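Local coordinates for uncharacterized protein from DUF364 family (Desulfitobacterium hafniense, PDB 3L5O) that is of unknown function but combines enolase-like and Rossmann-like folds and may take part in heavy-metal chelation, at residues N106-A111 with G238-D243. Residues are numbered along the deposited sequence; the frame is centred on the assembly and turned at random.
Sequences NNPQVA and GFMVKD. With EDO (1,2-ethanediol), chain F.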
ATOM      1  N   ASN A 106      -8.178   4.003  -6.476  1.00 41.47           N
ATOM      2  CA  ASN A 106      -9.040   3.751  -5.318  1.00 42.36           C
ATOM      3  C   ASN A 106     -10.212   4.712  -5.242  1.00 42.87           C
ATOM      4  O   ASN A 106     -10.886   4.804  -4.212  1.00 43.48           O
ATOM      5  CB  ASN A 106      -8.253   3.772  -3.975  1.00 41.94           C
ATOM      6  CG  ASN A 106      -7.097   2.775  -3.939  1.00 46.47           C
ATOM      7  OD1 ASN A 106      -6.842   2.060  -4.905  1.00 42.23           O
ATOM      8  ND2 ASN A 106      -6.375   2.744  -2.816  1.00 45.22           N
ATOM      9  N   ASN A 107     -10.445   5.432  -6.339  1.00 43.67           N
ATOM     10  CA  ASN A 107     -11.673   6.168  -6.575  1.00 41.77           C
ATOM     11  C   ASN A 107     -12.770   5.098  -6.630  1.00 43.12           C
ATOM     12  O   ASN A 107     -12.585   4.096  -7.298  1.00 38.43           O
ATOM     13  CB  ASN A 107     -11.541   6.927  -7.929  1.00 41.48           C
ATOM     14  CG  ASN A 107     -12.750   7.702  -8.283  1.00 41.75           C
ATOM     15  OD1 ASN A 107     -13.856   7.190  -8.232  1.00 50.05           O
ATOM     16  ND2 ASN A 107     -12.560   8.959  -8.654  1.00 39.26           N
ATOM     17  N   PRO A 108     -13.892   5.269  -5.930  1.00 45.58           N
ATOM     18  CA  PRO A 108     -14.925   4.220  -5.908  1.00 45.01           C
ATOM     19  C   PRO A 108     -15.437   3.847  -7.316  1.00 44.59           C
ATOM     20  O   PRO A 108     -15.581   2.658  -7.590  1.00 45.89           O
ATOM     21  CB  PRO A 108     -16.039   4.826  -5.033  1.00 44.33           C
ATOM     22  CG  PRO A 108     -15.786   6.278  -5.033  1.00 46.41           C
ATOM     23  CD  PRO A 108     -14.290   6.437  -5.124  1.00 48.31           C
ATOM     24  N   GLN A 109     -15.688   4.822  -8.185  1.00 43.58           N
ATOM     25  CA  GLN A 109     -16.091   4.521  -9.557  1.00 46.01           C
ATOM     26  C   GLN A 109     -14.985   3.840 -10.392  1.00 46.89           C
ATOM     27  O   GLN A 109     -15.288   2.951 -11.189  1.00 48.07           O
ATOM     28  CB  GLN A 109     -16.636   5.775 -10.288  1.00 44.83           C
ATOM     29  N   VAL A 110     -13.720   4.237 -10.216  1.00 47.55           N
ATOM     30  CA  VAL A 110     -12.631   3.648 -11.007  1.00 47.44           C
ATOM     31  C   VAL A 110     -12.424   2.203 -10.589  1.00 49.83           C
ATOM     32  O   VAL A 110     -12.263   1.315 -11.419  1.00 51.08           O
ATOM     33  CB  VAL A 110     -11.288   4.411 -10.826  1.00 47.17           C
ATOM     34  CG1 VAL A 110     -10.110   3.600 -11.390  1.00 41.90           C
ATOM     35  CG2 VAL A 110     -11.354   5.794 -11.466  1.00 47.74           C
ATOM     36  N   ALA A 111     -12.424   1.992  -9.282  1.00 50.05           N
ATOM     37  CA  ALA A 111     -12.239   0.686  -8.693  1.00 51.94           C
ATOM     38  C   ALA A 111     -13.310  -0.276  -9.186  1.00 53.57           C
ATOM     39  O   ALA A 111     -13.007  -1.384  -9.599  1.00 52.89           O
ATOM     40  CB  ALA A 111     -12.270   0.800  -7.166  1.00 52.15           C
ATOM     41  N   GLY A 238      -6.419  -3.604   0.179  1.00 44.70           N
ATOM     42  CA  GLY A 238      -6.336  -2.210   0.559  1.00 46.42           C
ATOM     43  C   GLY A 238      -7.576  -1.681   1.240  1.00 45.90           C
ATOM     44  O   GLY A 238      -8.206  -2.342   2.050  1.00 44.41           O
ATOM     45  N   PHE A 239      -7.951  -0.481   0.840  1.00 45.77           N
ATOM     46  CA  PHE A 239      -8.838   0.360   1.616  1.00 46.24           C
ATOM     47  C   PHE A 239      -9.584   1.303   0.661  1.00 42.47           C
ATOM     48  O   PHE A 239      -8.979   1.932  -0.192  1.00 44.77           O
ATOM     49  CB  PHE A 239      -8.013   1.163   2.628  1.00 46.52           C
ATOM     50  CG  PHE A 239      -8.841   1.980   3.570  1.00 43.35           C
ATOM     51  CD1 PHE A 239      -9.570   1.364   4.570  1.00 49.84           C
ATOM     52  CD2 PHE A 239      -8.888   3.363   3.451  1.00 51.74           C
ATOM     53  CE1 PHE A 239     -10.344   2.099   5.439  1.00 55.86           C
ATOM     54  CE2 PHE A 239      -9.654   4.115   4.318  1.00 52.05           C
ATOM     55  CZ  PHE A 239     -10.381   3.485   5.319  1.00 55.38           C
HETATM   56  N   MSE A 240     -10.900   1.368   0.797  1.00 42.81           N
HETATM   57  CA  MSE A 240     -11.719   2.344   0.063  1.00 44.94           C
HETATM   58  C   MSE A 240     -12.150   3.430   1.040  1.00 43.40           C
HETATM   59  O   MSE A 240     -12.821   3.149   2.007  1.00 41.93           O
HETATM   60  CB  MSE A 240     -12.940   1.610  -0.504  1.00 47.44           C
HETATM   61  CG  MSE A 240     -13.960   2.436  -1.248  1.00 48.35           C
HETATM   62 SE   MSE A 240     -13.112   3.306  -2.699  0.75 62.29          SE
HETATM   63  CE  MSE A 240     -12.315   1.642  -3.568  1.00 65.40           C
ATOM     64  N   VAL A 241     -11.753   4.673   0.811  1.00 44.92           N
ATOM     65  CA  VAL A 241     -12.319   5.779   1.587  1.00 44.86           C
ATOM     66  C   VAL A 241     -13.797   6.032   1.198  1.00 45.96           C
ATOM     67  O   VAL A 241     -14.104   6.256   0.037  1.00 47.49           O
ATOM     68  CB  VAL A 241     -11.495   7.084   1.406  1.00 44.49           C
ATOM     69  CG1 VAL A 241     -12.248   8.290   2.038  1.00 42.57           C
ATOM     70  CG2 VAL A 241     -10.126   6.926   2.022  1.00 48.05           C
ATOM     71  N   LYS A 242     -14.704   5.990   2.162  1.00 49.08           N
ATOM     72  CA  LYS A 242     -16.116   6.319   1.911  1.00 52.40           C
ATOM     73  C   LYS A 242     -16.502   7.729   2.420  1.00 53.57           C
ATOM     74  O   LYS A 242     -17.520   8.302   2.001  1.00 53.47           O
ATOM     75  CB  LYS A 242     -17.034   5.250   2.519  1.00 51.62           C
ATOM     76  CG  LYS A 242     -16.879   3.853   1.891  1.00 52.81           C
ATOM     77  CD  LYS A 242     -17.696   2.784   2.637  1.00 55.90           C
ATOM     78  N   ASP A 243     -15.682   8.275   3.318  1.00 53.45           N
ATOM     79  CA  ASP A 243     -15.893   9.591   3.904  1.00 51.16           C
ATOM     80  C   ASP A 243     -14.638  10.418   3.604  1.00 50.69           C
ATOM     81  O   ASP A 243     -13.675  10.399   4.374  1.00 48.86           O
ATOM     82  CB  ASP A 243     -16.119   9.438   5.411  1.00 50.70           C
ATOM     83  CG  ASP A 243     -16.838  10.620   6.028  1.00 52.49           C
ATOM     84  OD1 ASP A 243     -16.687  11.769   5.549  1.00 52.67           O
ATOM     85  OD2 ASP A 243     -17.586  10.482   7.016  1.00 64.44           O
TER
HETATM   86  C1  EDO F 307      -5.666  -3.578   4.549  1.00 68.93           C
HETATM   87  O1  EDO F 307      -5.863  -2.310   5.158  1.00 70.89           O
HETATM   88  C2  EDO F 307      -6.864  -4.506   4.693  1.00 71.35           C
HETATM   89  O2  EDO F 307      -7.436  -4.899   3.445  1.00 61.77           O
HETATM   90  O   HOH W   1     -10.264   5.360  -1.721  1.00 41.23           O
HETATM   91  O   HOH W   2      -7.887   4.308  -0.267  1.00 42.28           O
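Selenomethionine Met240 reaches from the end of strand 235-241 to the turn between helices 91-105 and 108-113, and its SE lies 3.1 Å from Asn106 O, a close approach. The same SE sits against the first turn of the second helix, 3.8 Å from Pro108 CA and 4.0 Å from Pro108 CB, with the two side chains crossing at about a right angle. Beyond it, the terminal CE meets Ala111 CB at 3.7 Å. The chain starts with CG anti to the backbone N (chi1 177°) and then bends at both chi2 and chi3, and these two bends bring SE and CE against Asn106 O and the first turn of the helix. Phe118 and Val266 also touch this side chain.

Two waters bridge the segments, one from backbone to backbone and one from the Asn106 side chain to a backbone carbonyl. The first donates to Asn106 O (2.6 Å) and accepts from Val241 N, so this carbonyl has a polar partner besides its contact with selenium. The second donates to Phe239 O (2.6 Å) and receives only a weak bond from Asn106 ND2. The Asn106 amide is held mainly elsewhere: OD1 accepts from Leu224 N and ND2 donates to Thr222 O, fixing its rotation within the buried interface. Asn107, the N-cap of helix 108-113, accepts a weak bond from Gln109 N through OD1.

Strand 235-241 pairs with 263-269, with backbone hydrogen bonding between Met240 and Gln264, at the antiparallel edge of an otherwise parallel sheet. The contact thus packs the short connection between helices 91-105 and 108-113 against the end of a strand in the Rossmann-like sheet, mainly through one bent apolar side chain and bridging waters.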